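Phosphate binding protein (PDB 4JWO) probably binds phosphate as the solute-binding component of a system that transports it across the cytoplasmic membrane. Local coordinates at residues S60-F72 with K104-S116. Sequence-based numbering, arbitrary orientation. Where two conformers were deposited one is given.
With SO4 (sulfate ion), chain B.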
loop_
_atom_site.group_PDB
_atom_site.type_symbol
_atom_site.label_atom_id
_atom_site.label_comp_id
_atom_site.label_asym_id
_atom_site.label_seq_id
_atom_site.Cartn_x
_atom_site.Cartn_y
_atom_site.Cartn_z
ATOM N N SER A 60 -12.837 -6.295 26.472
ATOM C CA SER A 60 -12.219 -5.083 27.016
ATOM C C SER A 60 -10.690 -5.058 26.941
ATOM O O SER A 60 -10.050 -6.085 26.716
ATOM C CB SER A 60 -12.645 -4.890 28.470
ATOM O OG SER A 60 -12.002 -5.833 29.310
ATOM N N GLY A 61 -10.117 -3.875 27.146
ATOM C CA GLY A 61 -8.674 -3.725 27.211
ATOM C C GLY A 61 -8.079 -2.781 26.182
ATOM O O GLY A 61 -8.788 -2.208 25.353
ATOM N N THR A 62 -6.761 -2.620 26.242
ATOM C CA THR A 62 -6.043 -1.769 25.304
ATOM C C THR A 62 -5.286 -2.613 24.287
ATOM O O THR A 62 -4.617 -3.582 24.648
ATOM C CB THR A 62 -5.040 -0.858 26.033
ATOM O OG1 THR A 62 -5.715 -0.138 27.070
ATOM C CG2 THR A 62 -4.400 0.130 25.063
ATOM N N ILE A 63 -5.405 -2.239 23.015
ATOM C CA ILE A 63 -4.638 -2.860 21.944
ATOM C C ILE A 63 -3.729 -1.800 21.334
ATOM O O ILE A 63 -4.205 -0.779 20.840
ATOM C CB ILE A 63 -5.561 -3.428 20.853
ATOM C CG1 ILE A 63 -6.658 -4.295 21.472
ATOM C CG2 ILE A 63 -4.766 -4.239 19.832
ATOM C CD1 ILE A 63 -7.740 -4.694 20.489
ATOM N N ALA A 64 -2.422 -2.030 21.392
ATOM C CA ALA A 64 -1.463 -1.114 20.785
ATOM C C ALA A 64 -1.139 -1.568 19.369
ATOM O O ALA A 64 -0.511 -2.611 19.185
ATOM C CB ALA A 64 -0.193 -1.048 21.622
ATOM N N VAL A 65 -1.566 -0.783 18.375
ATOM C CA VAL A 65 -1.309 -1.076 16.963
ATOM C C VAL A 65 -0.299 -0.069 16.420
ATOM O O VAL A 65 -0.351 1.110 16.764
ATOM C CB VAL A 65 -2.608 -0.978 16.121
ATOM C CG1 VAL A 65 -2.356 -1.408 14.669
ATOM C CG2 VAL A 65 -3.698 -1.832 16.735
ATOM N N ASP A 66 0.621 -0.531 15.579
ATOM C CA ASP A 66 1.609 0.350 14.972
ATOM C C ASP A 66 1.849 -0.179 13.576
ATOM O O ASP A 66 1.168 -1.107 13.149
ATOM C CB ASP A 66 2.904 0.338 15.797
ATOM C CG ASP A 66 3.760 1.569 15.569
ATOM O OD1 ASP A 66 3.645 2.185 14.493
ATOM O OD2 ASP A 66 4.555 1.916 16.471
ATOM N N GLY A 67 2.800 0.406 12.860
ATOM C CA GLY A 67 3.182 -0.134 11.573
ATOM C C GLY A 67 3.196 0.863 10.435
ATOM O O GLY A 67 3.361 2.071 10.638
ATOM N N SER A 68 3.011 0.312 9.239
ATOM C CA SER A 68 3.079 0.989 7.948
ATOM C C SER A 68 2.099 2.153 7.793
ATOM O O SER A 68 0.965 2.089 8.266
ATOM C CB SER A 68 2.769 -0.056 6.869
ATOM O OG SER A 68 2.677 0.502 5.581
ATOM N N SER A 69 2.532 3.215 7.116
ATOM C CA SER A 69 1.606 4.265 6.716
ATOM C C SER A 69 0.542 3.716 5.766
ATOM O O SER A 69 -0.562 4.263 5.690
ATOM C CB SER A 69 2.355 5.424 6.056
ATOM O OG SER A 69 2.912 4.986 4.821
ATOM N N THR A 70 0.851 2.648 5.024
ATOM C CA THR A 70 -0.151 2.099 4.124
ATOM C C THR A 70 -1.158 1.174 4.797
ATOM O O THR A 70 -2.265 0.994 4.304
ATOM C CB THR A 70 0.463 1.437 2.858
ATOM O OG1 THR A 70 1.345 0.382 3.242
ATOM C CG2 THR A 70 1.244 2.462 2.066
ATOM N N VAL A 71 -0.779 0.585 5.928
ATOM C CA VAL A 71 -1.720 -0.236 6.673
ATOM C C VAL A 71 -2.509 0.634 7.659
ATOM O O VAL A 71 -3.644 0.305 8.003
ATOM C CB VAL A 71 -1.021 -1.424 7.363
ATOM C CG1 VAL A 71 -2.034 -2.314 8.096
ATOM C CG2 VAL A 71 -0.236 -2.237 6.322
ATOM N N PHE A 72 -1.927 1.771 8.055
ATOM C CA PHE A 72 -2.581 2.739 8.955
ATOM C C PHE A 72 -4.069 3.012 8.652
ATOM O O PHE A 72 -4.887 2.968 9.569
ATOM C CB PHE A 72 -1.788 4.064 8.997
ATOM C CG PHE A 72 -2.248 5.041 10.058
ATOM C CD1 PHE A 72 -1.825 4.912 11.366
ATOM C CD2 PHE A 72 -3.048 6.121 9.729
ATOM C CE1 PHE A 72 -2.221 5.826 12.344
ATOM C CE2 PHE A 72 -3.449 7.039 10.700
ATOM C CZ PHE A 72 -3.036 6.883 12.010
ATOM N N LYS A 104 9.511 -2.117 17.236
ATOM C CA LYS A 104 8.742 -2.075 18.471
ATOM C C LYS A 104 8.103 -3.423 18.764
ATOM O O LYS A 104 7.903 -3.790 19.916
ATOM C CB LYS A 104 7.669 -0.985 18.404
ATOM C CG LYS A 104 8.215 0.421 18.210
ATOM C CD LYS A 104 7.293 1.454 18.845
ATOM C CE LYS A 104 7.755 2.874 18.561
ATOM N NZ LYS A 104 6.900 3.885 19.251
ATOM N N PHE A 105 7.774 -4.148 17.702
ATOM C CA PHE A 105 7.223 -5.491 17.800
ATOM C C PHE A 105 8.243 -6.407 18.457
ATOM O O PHE A 105 7.924 -7.149 19.379
ATOM C CB PHE A 105 6.907 -5.992 16.392
ATOM C CG PHE A 105 6.057 -7.237 16.345
ATOM C CD1 PHE A 105 4.718 -7.199 16.702
ATOM C CD2 PHE A 105 6.591 -8.438 15.900
ATOM C CE1 PHE A 105 3.928 -8.341 16.627
ATOM C CE2 PHE A 105 5.806 -9.586 15.822
ATOM C CZ PHE A 105 4.471 -9.536 16.186
ATOM N N ILE A 106 9.477 -6.337 17.972
ATOM C CA ILE A 106 10.575 -7.138 18.509
ATOM C C ILE A 106 10.905 -6.714 19.943
ATOM O O ILE A 106 11.225 -7.554 20.787
ATOM C CB ILE A 106 11.831 -7.046 17.603
ATOM C CG1 ILE A 106 11.581 -7.788 16.288
ATOM C CG2 ILE A 106 13.061 -7.616 18.298
ATOM C CD1 ILE A 106 12.476 -7.336 15.146
ATOM N N ALA A 107 10.806 -5.416 20.219
ATOM C CA ALA A 107 11.041 -4.895 21.567
ATOM C C ALA A 107 9.849 -5.142 22.497
ATOM O O ALA A 107 9.888 -4.780 23.679
ATOM C CB ALA A 107 11.384 -3.410 21.514
ATOM N N GLU A 108 8.798 -5.754 21.953
ATOM C CA GLU A 108 7.596 -6.127 22.703
ATOM C C GLU A 108 6.895 -4.935 23.344
ATOM O O GLU A 108 6.430 -5.012 24.481
ATOM C CB GLU A 108 7.916 -7.199 23.747
ATOM C CG GLU A 108 8.412 -8.499 23.129
ATOM C CD GLU A 108 8.479 -9.639 24.124
ATOM O OE1 GLU A 108 9.450 -9.694 24.910
ATOM O OE2 GLU A 108 7.554 -10.480 24.118
ATOM N N GLU A 109 6.812 -3.840 22.597
ATOM C CA GLU A 109 6.205 -2.611 23.089
ATOM C C GLU A 109 4.846 -2.345 22.439
ATOM O O GLU A 109 4.190 -1.349 22.745
ATOM C CB GLU A 109 7.162 -1.431 22.872
ATOM C CG GLU A 109 8.448 -1.532 23.699
ATOM C CD GLU A 109 9.589 -0.694 23.141
ATOM O OE1 GLU A 109 9.476 -0.207 21.991
ATOM O OE2 GLU A 109 10.608 -0.541 23.853
ATOM N N ILE A 110 4.436 -3.242 21.542
ATOM C CA ILE A 110 3.129 -3.168 20.877
ATOM C C ILE A 110 2.492 -4.562 20.725
ATOM O O ILE A 110 3.155 -5.578 20.929
ATOM C CB ILE A 110 3.223 -2.497 19.483
ATOM C CG1 ILE A 110 4.171 -3.274 18.570
ATOM C CG2 ILE A 110 3.661 -1.035 19.605
ATOM C CD1 ILE A 110 4.225 -2.733 17.150
ATOM N N ASP A 111 1.215 -4.605 20.345
ATOM C CA ASP A 111 0.484 -5.873 20.230
ATOM C C ASP A 111 0.322 -6.337 18.789
ATOM O O ASP A 111 0.335 -7.533 18.501
ATOM C CB ASP A 111 -0.910 -5.733 20.837
ATOM C CG ASP A 111 -0.870 -5.338 22.290
ATOM O OD1 ASP A 111 0.023 -5.826 23.010
ATOM O OD2 ASP A 111 -1.728 -4.532 22.706
ATOM N N VAL A 112 0.147 -5.374 17.894
ATOM C CA VAL A 112 -0.163 -5.642 16.493
ATOM C C VAL A 112 0.641 -4.698 15.618
ATOM O O VAL A 112 0.740 -3.514 15.922
ATOM C CB VAL A 112 -1.665 -5.396 16.209
ATOM C CG1 VAL A 112 -1.956 -5.460 14.720
ATOM C CG2 VAL A 112 -2.523 -6.398 16.959
ATOM N N THR A 113 1.221 -5.203 14.535
ATOM C CA THR A 113 1.938 -4.312 13.633
ATOM C C THR A 113 1.544 -4.526 12.167
ATOM O O THR A 113 1.373 -5.661 11.711
ATOM C CB THR A 113 3.470 -4.379 13.860
ATOM O OG1 THR A 113 4.100 -3.262 13.220
ATOM C CG2 THR A 113 4.053 -5.686 13.341
ATOM N N GLY A 114 1.370 -3.417 11.456
ATOM C CA GLY A 114 0.980 -3.435 10.050
ATOM C C GLY A 114 2.219 -3.344 9.184
ATOM O O GLY A 114 3.114 -2.547 9.467
ATOM N N ALA A 115 2.289 -4.161 8.137
ATOM C CA ALA A 115 3.491 -4.226 7.316
ATOM C C ALA A 115 3.140 -4.129 5.847
ATOM O O ALA A 115 2.184 -4.759 5.393
ATOM C CB ALA A 115 4.235 -5.517 7.584
ATOM N N SER A 116 3.914 -3.341 5.106
ATOM C CA SER A 116 3.677 -3.238 3.670
ATOM C C SER A 116 4.533 -4.250 2.919
ATOM O O SER A 116 4.557 -4.271 1.697
ATOM C CB SER A 116 3.969 -1.830 3.171
ATOM O OG SER A 116 5.339 -1.533 3.308
HETATM S S SO4 B . 6.224 1.692 5.112
HETATM O O1 SO4 B . 6.274 2.437 3.860
HETATM O O2 SO4 B . 5.573 0.402 4.928
HETATM O O3 SO4 B . 7.586 1.462 5.559
HETATM O O4 SO4 B . 5.462 2.475 6.092
HETATM O O HOH W 1 4.119 2.624 18.916
#
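Asp111 continues the pairing of two parallel strands, 61-67 and 112-115 in the mixed sheet of a periplasmic-binding-protein lobe, past its backbone end with a carboxylate: its OD2 takes the N-H of Ala64 at 2.9 Å, almost straight (171°) but from above the carboxylate plane. CG sits beside Asp111's own backbone N (chi1 -59°), which turns the carboxylate back over Ala64, whose carbonyl O accepts from both Asp111 N and Val112 N. Lys294 and Arg297 hold the other oxygen, OD1, in salt bridges.

The axes of the two strand segments run at 22° to each other. Three further bonds fix the register: Asp66 N to Val112 O, Gly114 N to Asp66 O, and Ser68 N to Gly114 O. Val65 and Val112 lie side by side on one face, CG1 to CG1 4.1 Å. On the other, CD1 of Ile110 packs against CB of Asp66 at 3.6 Å, while a water bridges Asp66 OD2 and Lys104 NZ.

Past Gly67, Val71 sets its CG1 3.8 Å from CA of Gly114, where the absence of a side chain admits it. The turns just after the strands gather a sulfate, probably from the crystallisation liquor and consistent with an oxyanion site; Thr98 also binds it. From the first of these turns, Ser69 N donates to sulfate O4 at 3.2 Å.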